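Local coordinates for protein alpha-1,3-glucanase (Paenibacillus glycanilyticus, PDB 6K0P) that probably hydrolyses alpha-1,3-glucan as a glycoside hydrolase of family 87, here seen as the catalytic domain with glucose-containing glycans bound, at residues D354-A362 with V391-F399; F427-T438 with A473-D483. The protein carries 1 engineered substitution. All coordinates share one frame; numbering follows the deposited sequence.

Interaction 1: residues D354-A362 with V391-F399; sequences DDSFALFSA and VYGGSDNLF. With ACY (acetic acid), chain L.
Leu359 and Phe360 pair in parallel with Val391 and Tyr392, joining neighbouring coils of the parallel beta-helix that carries this catalytic domain. Tyr392 N donates to Leu359 O at 2.8 Å, and Ser361 N donates to Tyr392 O at 2.8 Å, both nearly straight. On one face of the sheet Tyr392 has CG anti to its carbonyl carbon (chi1 -56°). This lays the ring back along the strand toward Asp355. The hydroxyl OH donates to Asp355 OD2 at 2.6 Å, on the syn side of the carboxylate, and OD2 lies in the plane of the ring. Asp355 OD1 and Tyr392 OH also share a water, and OD1 is held by Ala387 N as well. Phe360 CD2 presses on Tyr392 CB at 3.4 Å, and the two rings are inclined at 38°. On the other face Leu359 sends CD2 to the amide carbon CG of Asn397, 3.4 Å away, and to Phe399 CZ at 4.0 Å. That amide is itself fixed by Asn370 and Asn373. Ser361 CB sits 3.3 Å from Gly394 N, while its OG bonds to Asn370 N. Strand 333-336 lies on the other side of strand 357-360, with Met335 beside Leu359 and Thr336 beside Phe360. Strand 389-392 pairs onward with strand 409-416.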
ATOM      1  N   ASP A 354      -0.756   0.599   7.212  1.00  9.64           N
ATOM      2  CA  ASP A 354       0.080   1.753   7.552  1.00  9.91           C
ATOM      3  C   ASP A 354       0.819   2.104   6.263  1.00  9.50           C
ATOM      4  O   ASP A 354       0.455   1.607   5.190  1.00 10.22           O
ATOM      5  CB  ASP A 354       0.987   1.424   8.744  1.00 11.07           C
ATOM      6  CG  ASP A 354       1.333   2.647   9.584  1.00 12.41           C
ATOM      7  OD1 ASP A 354       1.984   3.584   9.067  1.00 13.82           O
ATOM      8  OD2 ASP A 354       0.967   2.670  10.777  1.00 15.23           O
ATOM      9  N   ASP A 355       1.846   2.960   6.351  1.00 10.62           N
ATOM     10  CA  ASP A 355       2.571   3.421   5.164  1.00  9.68           C
ATOM     11  C   ASP A 355       2.839   2.253   4.223  1.00 10.71           C
ATOM     12  O   ASP A 355       3.444   1.254   4.619  1.00 10.82           O
ATOM     13  CB  ASP A 355       3.920   4.024   5.578  1.00 10.59           C
ATOM     14  CG  ASP A 355       3.801   5.325   6.355  1.00 11.13           C
ATOM     15  OD1 ASP A 355       2.860   6.118   6.135  1.00 10.64           O
ATOM     16  OD2 ASP A 355       4.709   5.563   7.185  1.00 12.97           O
ATOM     17  N   SER A 356       2.403   2.360   2.966  1.00 10.26           N
ATOM     18  CA  SER A 356       2.540   1.199   2.083  1.00  8.84           C
ATOM     19  C   SER A 356       4.004   0.915   1.775  1.00 10.44           C
ATOM     20  O   SER A 356       4.473  -0.220   1.925  1.00 10.93           O
ATOM     21  CB  SER A 356       1.764   1.396   0.786  1.00  9.70           C
ATOM     22  OG  SER A 356       0.370   1.540   1.036  1.00 10.63           O
ATOM     23  N   PHE A 357       4.741   1.940   1.346  1.00  8.95           N
ATOM     24  CA  PHE A 357       6.176   1.848   1.093  1.00 10.81           C
ATOM     25  C   PHE A 357       6.821   2.973   1.876  1.00  9.05           C
ATOM     26  O   PHE A 357       6.454   4.138   1.695  1.00 10.66           O
ATOM     27  CB  PHE A 357       6.474   2.013  -0.400  1.00 10.38           C
ATOM     28  CG  PHE A 357       5.887   0.929  -1.259  1.00 10.83           C
ATOM     29  CD1 PHE A 357       6.507  -0.308  -1.365  1.00 10.77           C
ATOM     30  CD2 PHE A 357       4.714   1.150  -1.953  1.00 10.54           C
ATOM     31  CE1 PHE A 357       5.963  -1.313  -2.163  1.00 10.84           C
ATOM     32  CE2 PHE A 357       4.164   0.149  -2.745  1.00 10.76           C
ATOM     33  CZ  PHE A 357       4.788  -1.080  -2.847  1.00 10.50           C
ATOM     34  N   ALA A 358       7.771   2.633   2.741  1.00  9.49           N
ATOM     35  CA  ALA A 358       8.338   3.614   3.657  1.00  9.36           C
ATOM     36  C   ALA A 358       9.846   3.441   3.762  1.00  9.76           C
ATOM     37  O   ALA A 358      10.390   2.349   3.552  1.00 10.82           O
ATOM     38  CB  ALA A 358       7.714   3.514   5.052  1.00 11.29           C
ATOM     39  N   LEU A 359      10.507   4.547   4.098  1.00 10.08           N
ATOM     40  CA  LEU A 359      11.939   4.583   4.363  1.00 11.02           C
ATOM     41  C   LEU A 359      12.125   5.412   5.620  1.00 11.37           C
ATOM     42  O   LEU A 359      11.730   6.582   5.648  1.00 13.60           O
ATOM     43  CB  LEU A 359      12.680   5.214   3.178  1.00 12.90           C
ATOM     44  CG  LEU A 359      14.209   5.158   3.213  1.00 15.08           C
ATOM     45  CD1 LEU A 359      14.741   3.723   3.227  1.00 15.83           C
ATOM     46  CD2 LEU A 359      14.757   5.894   2.001  1.00 18.36           C
ATOM     47  N   PHE A 360      12.652   4.803   6.676  1.00 12.04           N
ATOM     48  CA  PHE A 360      12.867   5.517   7.934  1.00 11.73           C
ATOM     49  C   PHE A 360      14.358   5.558   8.221  1.00 13.13           C
ATOM     50  O   PHE A 360      14.959   4.540   8.575  1.00 13.56           O
ATOM     51  CB  PHE A 360      12.111   4.900   9.111  1.00 14.73           C
ATOM     52  CG  PHE A 360      12.100   5.790  10.338  1.00 13.86           C
ATOM     53  CD1 PHE A 360      13.199   5.850  11.184  1.00 22.68           C
ATOM     54  CD2 PHE A 360      11.007   6.596  10.615  1.00 17.65           C
ATOM     55  CE1 PHE A 360      13.194   6.685  12.291  1.00 21.10           C
ATOM     56  CE2 PHE A 360      10.996   7.432  11.720  1.00 18.59           C
ATOM     57  CZ  PHE A 360      12.084   7.476  12.557  1.00 19.44           C
ATOM     58  N   SER A 361      14.943   6.739   8.101  1.00 14.21           N
ATOM     59  CA  SER A 361      16.376   6.902   8.289  1.00 15.06           C
ATOM     60  C   SER A 361      16.682   7.189   9.750  1.00 16.52           C
ATOM     61  O   SER A 361      16.069   8.068  10.365  1.00 18.56           O
ATOM     62  CB  SER A 361      16.877   8.036   7.406  1.00 16.76           C
ATOM     63  OG  SER A 361      18.286   8.141   7.429  1.00 18.57           O
ATOM     64  N   ALA A 362      17.635   6.443  10.300  1.00 16.75           N
ATOM     65  CA  ALA A 362      18.065   6.632  11.676  1.00 19.75           C
ATOM     66  C   ALA A 362      19.475   6.081  11.792  1.00 26.66           C
ATOM     67  O   ALA A 362      19.917   5.285  10.959  1.00 26.21           O
ATOM     68  CB  ALA A 362      17.124   5.931  12.661  1.00 21.55           C
ATOM     69  N   VAL A 391       8.718   8.999   3.548  1.00  9.06           N
ATOM     70  CA  VAL A 391      10.164   9.085   3.710  1.00  9.78           C
ATOM     71  C   VAL A 391      10.455   9.939   4.935  1.00 10.57           C
ATOM     72  O   VAL A 391      10.018  11.096   5.016  1.00 12.29           O
ATOM     73  CB  VAL A 391      10.871   9.596   2.440  1.00 11.95           C
ATOM     74  CG1 VAL A 391      10.361  10.954   2.004  1.00 13.99           C
ATOM     75  CG2 VAL A 391      12.388   9.604   2.627  1.00 12.56           C
ATOM     76  N   TYR A 392      11.153   9.355   5.899  1.00 10.79           N
ATOM     77  CA  TYR A 392      11.474   9.999   7.165  1.00 10.72           C
ATOM     78  C   TYR A 392      12.987  10.176   7.203  1.00 11.11           C
ATOM     79  O   TYR A 392      13.724   9.246   7.549  1.00 12.07           O
ATOM     80  CB  TYR A 392      10.975   9.140   8.325  1.00 11.65           C
ATOM     81  CG  TYR A 392       9.489   8.815   8.276  1.00 13.05           C
ATOM     82  CD1 TYR A 392       8.542   9.703   8.779  1.00 11.78           C
ATOM     83  CD2 TYR A 392       9.039   7.616   7.730  1.00 12.86           C
ATOM     84  CE1 TYR A 392       7.184   9.398   8.743  1.00 11.50           C
ATOM     85  CE2 TYR A 392       7.688   7.305   7.695  1.00 10.93           C
ATOM     86  CZ  TYR A 392       6.770   8.195   8.192  1.00 12.48           C
ATOM     87  OH  TYR A 392       5.425   7.889   8.144  1.00 13.87           O
ATOM     88  N   GLY A 393      13.453  11.372   6.834  1.00 11.10           N
ATOM     89  CA  GLY A 393      14.882  11.644   6.771  1.00 10.95           C
ATOM     90  C   GLY A 393      15.571  10.844   5.674  1.00 11.18           C
ATOM     91  O   GLY A 393      14.948  10.260   4.789  1.00 11.97           O
ATOM     92  N   GLY A 394      16.896  10.835   5.746  1.00 10.34           N
ATOM     93  CA  GLY A 394      17.718  10.105   4.797  1.00 12.45           C
ATOM     94  C   GLY A 394      18.446  11.056   3.866  1.00 12.99           C
ATOM     95  O   GLY A 394      18.270  12.274   3.913  1.00 13.43           O
ATOM     96  N   SER A 395      19.276  10.469   3.007  1.00 11.22           N
ATOM     97  CA  SER A 395      20.049  11.252   2.053  1.00 11.43           C
ATOM     98  C   SER A 395      20.223  10.433   0.783  1.00 13.08           C
ATOM     99  O   SER A 395      20.458   9.223   0.848  1.00 13.18           O
ATOM    100  CB  SER A 395      21.412  11.659   2.642  1.00 13.96           C
ATOM    101  OG  SER A 395      22.101  12.557   1.777  1.00 14.07           O
ATOM    102  N   ASP A 396      20.088  11.096  -0.365  1.00 11.61           N
ATOM    103  CA  ASP A 396      20.315  10.466  -1.669  1.00 12.04           C
ATOM    104  C   ASP A 396      19.416   9.246  -1.882  1.00 12.90           C
ATOM    105  O   ASP A 396      19.882   8.152  -2.205  1.00 13.75           O
ATOM    106  CB  ASP A 396      21.794  10.120  -1.878  1.00 13.12           C
ATOM    107  CG  ASP A 396      22.094   9.647  -3.289  1.00 16.06           C
ATOM    108  OD1 ASP A 396      21.481  10.159  -4.250  1.00 17.23           O
ATOM    109  OD2 ASP A 396      22.952   8.755  -3.439  1.00 19.66           O
ATOM    110  N   ASN A 397      18.115   9.443  -1.713  1.00 12.84           N
ATOM    111  CA  ASN A 397      17.130   8.396  -1.957  1.00 11.12           C
ATOM    112  C   ASN A 397      16.154   8.867  -3.021  1.00 11.05           C
ATOM    113  O   ASN A 397      15.755  10.039  -3.038  1.00 13.42           O
ATOM    114  CB  ASN A 397      16.378   8.055  -0.683  1.00 10.64           C
ATOM    115  CG  ASN A 397      17.273   7.424   0.355  1.00 10.80           C
ATOM    116  OD1 ASN A 397      17.849   6.359   0.121  1.00 11.77           O
ATOM    117  ND2 ASN A 397      17.411   8.075   1.504  1.00 12.11           N
ATOM    118  N   LEU A 398      15.768   7.949  -3.907  1.00 10.69           N
ATOM    119  CA  LEU A 398      14.949   8.263  -5.069  1.00 10.96           C
ATOM    120  C   LEU A 398      13.622   7.519  -4.983  1.00 12.81           C
ATOM    121  O   LEU A 398      13.599   6.318  -4.704  1.00 12.33           O
ATOM    122  CB  LEU A 398      15.680   7.845  -6.343  1.00 12.09           C
ATOM    123  CG  LEU A 398      14.913   7.991  -7.657  1.00 13.00           C
ATOM    124  CD1 LEU A 398      14.604   9.461  -7.984  1.00 13.26           C
ATOM    125  CD2 LEU A 398      15.725   7.342  -8.775  1.00 15.05           C
ATOM    126  N   PHE A 399      12.525   8.239  -5.230  1.00 11.71           N
ATOM    127  CA  PHE A 399      11.182   7.679  -5.337  1.00 11.66           C
ATOM    128  C   PHE A 399      10.665   8.125  -6.697  1.00 12.62           C
ATOM    129  O   PHE A 399      10.396   9.315  -6.897  1.00 14.06           O
ATOM    130  CB  PHE A 399      10.302   8.212  -4.206  1.00 11.25           C
ATOM    131  CG  PHE A 399      10.828   7.883  -2.829  1.00 11.85           C
ATOM    132  CD1 PHE A 399      11.860   8.613  -2.268  1.00 14.00           C
ATOM    133  CD2 PHE A 399      10.282   6.828  -2.099  1.00 16.80           C
ATOM    134  CE1 PHE A 399      12.350   8.304  -1.007  1.00 17.44           C
ATOM    135  CE2 PHE A 399      10.769   6.516  -0.832  1.00 15.51           C
ATOM    136  CZ  PHE A 399      11.801   7.255  -0.286  1.00 17.57           C
TER
HETATM  137  C   ACY L2014      25.133  13.031   3.365  1.00 22.06           C
HETATM  138  O   ACY L2014      24.735  12.410   2.314  1.00 23.72           O
HETATM  139  OXT ACY L2014      24.500  13.890   3.969  1.00 20.36           O
HETATM  140  CH3 ACY L2014      26.541  12.596   3.821  1.00 25.51           C
HETATM  141  O   HOH W   1       3.055   8.883   6.753  1.00 12.89           O
HETATM  142  O   HOH W   2      14.845  10.563  10.110  1.00 18.42           O

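Interaction 2: residues F427-T438 with A473-D483; sequences FGDQDTVIDGAT and AIKNILIKNVD. With ACY (acetic acid), chain L.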
ATOM      1  N   PHE A 427      17.054  14.719   7.422  1.00 12.00           N
ATOM      2  CA  PHE A 427      17.524  14.641   6.048  1.00 11.03           C
ATOM      3  C   PHE A 427      18.980  15.084   5.963  1.00 11.71           C
ATOM      4  O   PHE A 427      19.438  15.931   6.735  1.00 13.46           O
ATOM      5  CB  PHE A 427      16.649  15.492   5.117  1.00 11.68           C
ATOM      6  CG  PHE A 427      15.282  14.911   4.910  1.00 10.49           C
ATOM      7  CD1 PHE A 427      15.089  13.915   3.976  1.00 12.09           C
ATOM      8  CD2 PHE A 427      14.209  15.311   5.695  1.00 12.33           C
ATOM      9  CE1 PHE A 427      13.831  13.345   3.789  1.00 11.93           C
ATOM     10  CE2 PHE A 427      12.947  14.747   5.520  1.00 12.83           C
ATOM     11  CZ  PHE A 427      12.758  13.753   4.568  1.00 10.86           C
ATOM     12  N   GLY A 428      19.701  14.500   5.014  1.00 12.64           N
ATOM     13  CA  GLY A 428      21.115  14.753   4.832  1.00 13.39           C
ATOM     14  C   GLY A 428      21.402  15.758   3.734  1.00 13.36           C
ATOM     15  O   GLY A 428      20.557  16.580   3.365  1.00 13.24           O
ATOM     16  N   ASP A 429      22.620  15.679   3.195  1.00 13.81           N
ATOM     17  CA  ASP A 429      23.136  16.706   2.294  1.00 13.78           C
ATOM     18  C   ASP A 429      22.920  16.404   0.818  1.00 14.98           C
ATOM     19  O   ASP A 429      23.284  17.236  -0.026  1.00 15.57           O
ATOM     20  CB  ASP A 429      24.622  16.951   2.571  1.00 13.41           C
ATOM     21  CG  ASP A 429      24.841  17.742   3.844  1.00 15.12           C
ATOM     22  OD1 ASP A 429      23.844  18.152   4.480  1.00 15.03           O
ATOM     23  OD2 ASP A 429      26.015  17.951   4.208  1.00 18.83           O
ATOM     24  N   GLN A 430      22.350  15.254   0.476  1.00 12.67           N
ATOM     25  CA  GLN A 430      22.034  14.929  -0.905  1.00 13.76           C
ATOM     26  C   GLN A 430      20.527  14.751  -1.042  1.00 12.78           C
ATOM     27  O   GLN A 430      19.850  14.328  -0.095  1.00 13.70           O
ATOM     28  CB  GLN A 430      22.799  13.673  -1.371  1.00 13.04           C
ATOM     29  CG  GLN A 430      24.316  13.871  -1.327  1.00 15.41           C
ATOM     30  CD  GLN A 430      25.114  12.713  -1.917  1.00 22.84           C
ATOM     31  OE1 GLN A 430      24.567  11.675  -2.278  1.00 25.16           O
ATOM     32  NE2 GLN A 430      26.424  12.898  -2.019  1.00 22.28           N
ATOM     33  N   ASP A 431      20.014  15.080  -2.227  1.00 13.77           N
ATOM     34  CA  ASP A 431      18.572  15.189  -2.427  1.00 12.54           C
ATOM     35  C   ASP A 431      17.826  13.892  -2.133  1.00 12.17           C
ATOM     36  O   ASP A 431      18.263  12.789  -2.489  1.00 13.55           O
ATOM     37  CB  ASP A 431      18.267  15.574  -3.874  1.00 13.85           C
ATOM     38  CG  ASP A 431      18.310  17.063  -4.109  1.00 14.48           C
ATOM     39  OD1 ASP A 431      18.264  17.847  -3.133  1.00 15.85           O
ATOM     40  OD2 ASP A 431      18.390  17.443  -5.286  1.00 14.80           O
ATOM     41  N   THR A 432      16.665  14.052  -1.506  1.00 11.97           N
ATOM     42  CA  THR A 432      15.605  13.059  -1.522  1.00 11.28           C
ATOM     43  C   THR A 432      14.667  13.495  -2.635  1.00 12.69           C
ATOM     44  O   THR A 432      14.160  14.622  -2.614  1.00 12.30           O
ATOM     45  CB  THR A 432      14.891  13.061  -0.175  1.00 11.42           C
ATOM     46  OG1 THR A 432      15.819  12.674   0.850  1.00 12.56           O
ATOM     47  CG2 THR A 432      13.696  12.104  -0.189  1.00 13.26           C
ATOM     48  N   VAL A 433      14.477  12.630  -3.627  1.00 12.95           N
ATOM     49  CA  VAL A 433      13.838  13.008  -4.881  1.00 13.48           C
ATOM     50  C   VAL A 433      12.539  12.236  -5.040  1.00 13.16           C
ATOM     51  O   VAL A 433      12.524  11.001  -4.935  1.00 12.97           O
ATOM     52  CB  VAL A 433      14.758  12.749  -6.087  1.00 12.84           C
ATOM     53  CG1 VAL A 433      14.033  13.096  -7.394  1.00 14.79           C
ATOM     54  CG2 VAL A 433      16.056  13.527  -5.951  1.00 14.33           C
ATOM     55  N   ILE A 434      11.460  12.964  -5.293  1.00 12.87           N
ATOM     56  CA  ILE A 434      10.201  12.403  -5.762  1.00 11.34           C
ATOM     57  C   ILE A 434      10.075  12.854  -7.213  1.00 13.44           C
ATOM     58  O   ILE A 434       9.982  14.053  -7.491  1.00 12.71           O
ATOM     59  CB  ILE A 434       9.011  12.878  -4.913  1.00 12.15           C
ATOM     60  CG1 ILE A 434       9.010  12.200  -3.529  1.00 16.74           C
ATOM     61  CG2 ILE A 434       7.695  12.573  -5.636  1.00 13.73           C
ATOM     62  CD1 ILE A 434      10.059  12.697  -2.553  1.00 21.03           C
ATOM     63  N   ASP A 435      10.117  11.914  -8.151  1.00  9.82           N
ATOM     64  CA  ASP A 435      10.189  12.240  -9.575  1.00 11.45           C
ATOM     65  C   ASP A 435       9.201  11.380 -10.349  1.00 12.16           C
ATOM     66  O   ASP A 435       9.458  10.195 -10.581  1.00 12.30           O
ATOM     67  CB  ASP A 435      11.606  12.023 -10.104  1.00 13.47           C
ATOM     68  CG  ASP A 435      11.707  12.199 -11.616  1.00 15.41           C
ATOM     69  OD1 ASP A 435      10.819  12.826 -12.229  1.00 14.86           O
ATOM     70  OD2 ASP A 435      12.685  11.690 -12.194  1.00 19.36           O
ATOM     71  N   GLY A 436       8.092  11.982 -10.767  1.00 11.60           N
ATOM     72  CA  GLY A 436       7.106  11.248 -11.534  1.00 12.08           C
ATOM     73  C   GLY A 436       6.114  10.551 -10.631  1.00 13.02           C
ATOM     74  O   GLY A 436       6.367   9.437 -10.169  1.00 12.98           O
ATOM     75  N   ALA A 437       5.000  11.202 -10.336  1.00 12.31           N
ATOM     76  CA  ALA A 437       4.028  10.607  -9.434  1.00 12.91           C
ATOM     77  C   ALA A 437       2.638  11.093  -9.800  1.00 13.44           C
ATOM     78  O   ALA A 437       2.454  12.258 -10.155  1.00 15.83           O
ATOM     79  CB  ALA A 437       4.337  10.968  -7.973  1.00 13.09           C
ATOM     80  N   THR A 438       1.666  10.194  -9.732  1.00 12.21           N
ATOM     81  CA  THR A 438       0.263  10.569  -9.835  1.00 11.03           C
ATOM     82  C   THR A 438      -0.401  10.182  -8.530  1.00 11.81           C
ATOM     83  O   THR A 438      -0.244   9.046  -8.073  1.00 10.68           O
ATOM     84  CB  THR A 438      -0.416   9.874 -11.016  1.00 12.88           C
ATOM     85  OG1 THR A 438       0.266  10.254 -12.221  1.00 17.75           O
ATOM     86  CG2 THR A 438      -1.883  10.284 -11.111  1.00 13.33           C
ATOM     87  N   ALA A 473      16.736  18.051  10.902  1.00 14.33           N
ATOM     88  CA  ALA A 473      16.975  18.830   9.693  1.00 15.41           C
ATOM     89  C   ALA A 473      16.020  18.428   8.578  1.00 13.48           C
ATOM     90  O   ALA A 473      15.792  17.242   8.320  1.00 12.54           O
ATOM     91  CB  ALA A 473      18.417  18.628   9.224  1.00 15.53           C
ATOM     92  N   ILE A 474      15.483  19.436   7.897  1.00 11.97           N
ATOM     93  CA  ILE A 474      14.585  19.260   6.762  1.00 12.30           C
ATOM     94  C   ILE A 474      15.190  20.024   5.590  1.00 13.19           C
ATOM     95  O   ILE A 474      15.166  21.267   5.560  1.00 14.58           O
ATOM     96  CB  ILE A 474      13.143  19.692   7.092  1.00 14.70           C
ATOM     97  CG1 ILE A 474      12.292  19.803   5.828  1.00 17.63           C
ATOM     98  CG2 ILE A 474      13.109  21.001   7.901  1.00 14.88           C
ATOM     99  CD1 ILE A 474      11.910  18.460   5.230  1.00 17.31           C
ATOM    100  N   LYS A 475      15.773  19.291   4.646  1.00 11.88           N
ATOM    101  CA  LYS A 475      16.578  19.924   3.611  1.00 12.72           C
ATOM    102  C   LYS A 475      16.725  18.987   2.425  1.00 11.84           C
ATOM    103  O   LYS A 475      16.630  17.762   2.554  1.00 12.76           O
ATOM    104  CB  LYS A 475      17.966  20.332   4.134  1.00 13.58           C
ATOM    105  CG  LYS A 475      18.738  19.208   4.839  1.00 11.63           C
ATOM    106  CD  LYS A 475      20.139  19.676   5.229  1.00 12.73           C
ATOM    107  CE  LYS A 475      20.826  18.695   6.164  1.00 12.99           C
ATOM    108  NZ  LYS A 475      22.211  19.150   6.527  1.00 14.39           N
ATOM    109  N   ASN A 476      16.970  19.586   1.258  1.00 11.34           N
ATOM    110  CA  ASN A 476      17.338  18.845   0.055  1.00 11.22           C
ATOM    111  C   ASN A 476      16.227  17.882  -0.363  1.00 12.02           C
ATOM    112  O   ASN A 476      16.395  16.664  -0.385  1.00 12.08           O
ATOM    113  CB  ASN A 476      18.690  18.148   0.244  1.00 12.47           C
ATOM    114  CG  ASN A 476      19.796  19.140   0.514  1.00 12.35           C
ATOM    115  OD1 ASN A 476      19.950  20.106  -0.231  1.00 12.73           O
ATOM    116  ND2 ASN A 476      20.535  18.943   1.604  1.00 12.68           N
ATOM    117  N   ILE A 477      15.077  18.472  -0.687  1.00 11.46           N
ATOM    118  CA  ILE A 477      13.875  17.762  -1.110  1.00 12.12           C
ATOM    119  C   ILE A 477      13.507  18.296  -2.481  1.00 11.61           C
ATOM    120  O   ILE A 477      13.303  19.505  -2.638  1.00 11.94           O
ATOM    121  CB  ILE A 477      12.710  18.008  -0.139  1.00 12.80           C
ATOM    122  CG1 ILE A 477      13.100  17.650   1.300  1.00 13.16           C
ATOM    123  CG2 ILE A 477      11.450  17.274  -0.614  1.00 12.94           C
ATOM    124  CD1 ILE A 477      13.421  16.199   1.520  1.00 14.14           C
ATOM    125  N   LEU A 478      13.420  17.409  -3.468  1.00 10.81           N
ATOM    126  CA  LEU A 478      13.052  17.775  -4.829  1.00 11.29           C
ATOM    127  C   LEU A 478      11.802  16.993  -5.212  1.00 13.09           C
ATOM    128  O   LEU A 478      11.821  15.757  -5.211  1.00 13.28           O
ATOM    129  CB  LEU A 478      14.201  17.479  -5.795  1.00 12.87           C
ATOM    130  CG  LEU A 478      13.892  17.713  -7.268  1.00 12.12           C
ATOM    131  CD1 LEU A 478      13.488  19.155  -7.478  1.00 15.11           C
ATOM    132  CD2 LEU A 478      15.094  17.366  -8.147  1.00 14.11           C
ATOM    133  N   ILE A 479      10.719  17.707  -5.510  1.00 11.79           N
ATOM    134  CA  ILE A 479       9.440  17.106  -5.890  1.00 12.84           C
ATOM    135  C   ILE A 479       9.172  17.550  -7.317  1.00 14.19           C
ATOM    136  O   ILE A 479       8.966  18.743  -7.567  1.00 13.20           O
ATOM    137  CB  ILE A 479       8.297  17.546  -4.961  1.00 11.74           C
ATOM    138  CG1 ILE A 479       8.542  17.061  -3.527  1.00 11.00           C
ATOM    139  CG2 ILE A 479       6.943  17.049  -5.489  1.00 12.19           C
ATOM    140  CD1 ILE A 479       7.773  17.825  -2.463  1.00 13.07           C
ATOM    141  N   LYS A 480       9.188  16.614  -8.261  1.00 12.76           N
ATOM    142  CA  LYS A 480       9.052  17.014  -9.652  1.00 11.96           C
ATOM    143  C   LYS A 480       8.209  16.022 -10.434  1.00 12.76           C
ATOM    144  O   LYS A 480       8.201  14.820 -10.145  1.00 13.11           O
ATOM    145  CB  LYS A 480      10.416  17.234 -10.318  1.00 12.75           C
ATOM    146  CG  LYS A 480      11.341  16.039 -10.338  1.00 15.34           C
ATOM    147  CD  LYS A 480      12.643  16.401 -11.059  1.00 17.24           C
ATOM    148  CE  LYS A 480      13.683  15.302 -10.953  1.00 20.42           C
ATOM    149  NZ  LYS A 480      14.940  15.661 -11.694  1.00 23.17           N
ATOM    150  N   ASN A 481       7.491  16.553 -11.429  1.00 12.24           N
ATOM    151  CA  ASN A 481       6.708  15.754 -12.376  1.00 12.58           C
ATOM    152  C   ASN A 481       5.581  14.991 -11.673  1.00 14.05           C
ATOM    153  O   ASN A 481       5.481  13.766 -11.737  1.00 12.75           O
ATOM    154  CB  ASN A 481       7.620  14.835 -13.195  1.00 12.02           C
ATOM    155  CG  ASN A 481       8.714  15.609 -13.897  1.00 14.77           C
ATOM    156  OD1 ASN A 481       8.435  16.579 -14.594  1.00 15.91           O
ATOM    157  ND2 ASN A 481       9.965  15.208 -13.691  1.00 15.20           N
ATOM    158  N   VAL A 482       4.719  15.745 -10.999  1.00 12.82           N
ATOM    159  CA  VAL A 482       3.669  15.167 -10.168  1.00 13.63           C
ATOM    160  C   VAL A 482       2.317  15.691 -10.621  1.00 14.46           C
ATOM    161  O   VAL A 482       2.138  16.900 -10.799  1.00 14.13           O
ATOM    162  CB  VAL A 482       3.886  15.474  -8.676  1.00 13.77           C
ATOM    163  CG1 VAL A 482       2.744  14.859  -7.845  1.00 13.15           C
ATOM    164  CG2 VAL A 482       5.215  14.939  -8.209  1.00 15.25           C
ATOM    165  N   ASP A 483       1.361  14.786 -10.775  1.00 12.42           N
ATOM    166  CA  ASP A 483      -0.027  15.150 -11.008  1.00 12.62           C
ATOM    167  C   ASP A 483      -0.835  14.757  -9.781  1.00 13.03           C
ATOM    168  O   ASP A 483      -0.838  13.585  -9.382  1.00 13.28           O
ATOM    169  CB  ASP A 483      -0.564  14.466 -12.259  1.00 14.06           C
ATOM    170  CG  ASP A 483       0.121  14.958 -13.505  1.00 20.83           C
ATOM    171  OD1 ASP A 483       0.173  16.187 -13.690  1.00 20.52           O
ATOM    172  OD2 ASP A 483       0.644  14.131 -14.276  1.00 25.78           O
TER
HETATM  173  C   ACY L2014      25.133  13.031   3.365  1.00 22.06           C
HETATM  174  O   ACY L2014      24.735  12.410   2.314  1.00 23.72           O
HETATM  175  OXT ACY L2014      24.500  13.890   3.969  1.00 20.36           O
HETATM  176  CH3 ACY L2014      26.541  12.596   3.821  1.00 25.51           C
HETATM  177  O   HOH W   3      17.482  14.699   1.571  1.00 12.63           O
HETATM  178  O   HOH W   4      19.988  19.874  -3.002  1.00 16.94           O
HETATM  179  O   HOH W   5      -0.808  11.732 -14.482  1.00 35.71           O
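The carbonyl O of Asn476 takes the backbone N of Thr432 at 2.9 Å, a close CA-H contact from Asp431 and probably, at times, a proton of a water shared with Gln430 O. Asn476 itself has a left-handed backbone, and its side chain turns to the chain ahead of strand 432-435. There ND2 donates to Gly428 O at 2.9 Å, in the carbonyl plane and on a lone pair. Beside it Lys475 NZ makes a salt bridge of 2.8 Å to Asp429 OD1. The lysine CG lies between the backbone N and the carbonyl carbon (chi1 52°), and the extended chain beyond runs past the Phe427 and Gly428 carbonyls. Putting a methionine in its place would probably leave the Asp429 carboxylate without its charged mate. Strands 432-435 and 475-480 run parallel as successive beta-helix coils, 4° apart. Ile477 CD1 makes a CH-pi contact over one face of the Phe427 ring, 3.8 Å from its centroid. Past the strands the chain turns a corner at Gly436 and Asn481. Asn481 has the same left-handed backbone, but its ND2 donates to a carboxylate, Asp435 OD1, at 2.9 Å, on the syn side. Asn476 OD1 and Asn481 OD1 are taken by Asn506 and Asn511.

How the interactions relate
Interactions 1 and 2 follow one another along the chain and the beta-helix, their centres 11 Å apart. Segments 391-399 and 427-438 touch directly. Phe399 N and Val433 O are 2.8 Å apart and Gly394 O and Gly428 N 2.9 Å, both probable backbone hydrogen bonds. Phe427 CZ also packs 3.4 Å from Gly393 N. An acetate, probably from the crystallisation liquor, bridges the two contacts by taking Ser395 OG and Asp429 N. Interaction 1 comes nearer to bound sugar: the Phe360 side chain is about 6 Å from a bound glucose unit, while that of Phe427 is about 13 Å from one. Asp354 also forms a salt bridge with Arg280, which lines a glycan pocket.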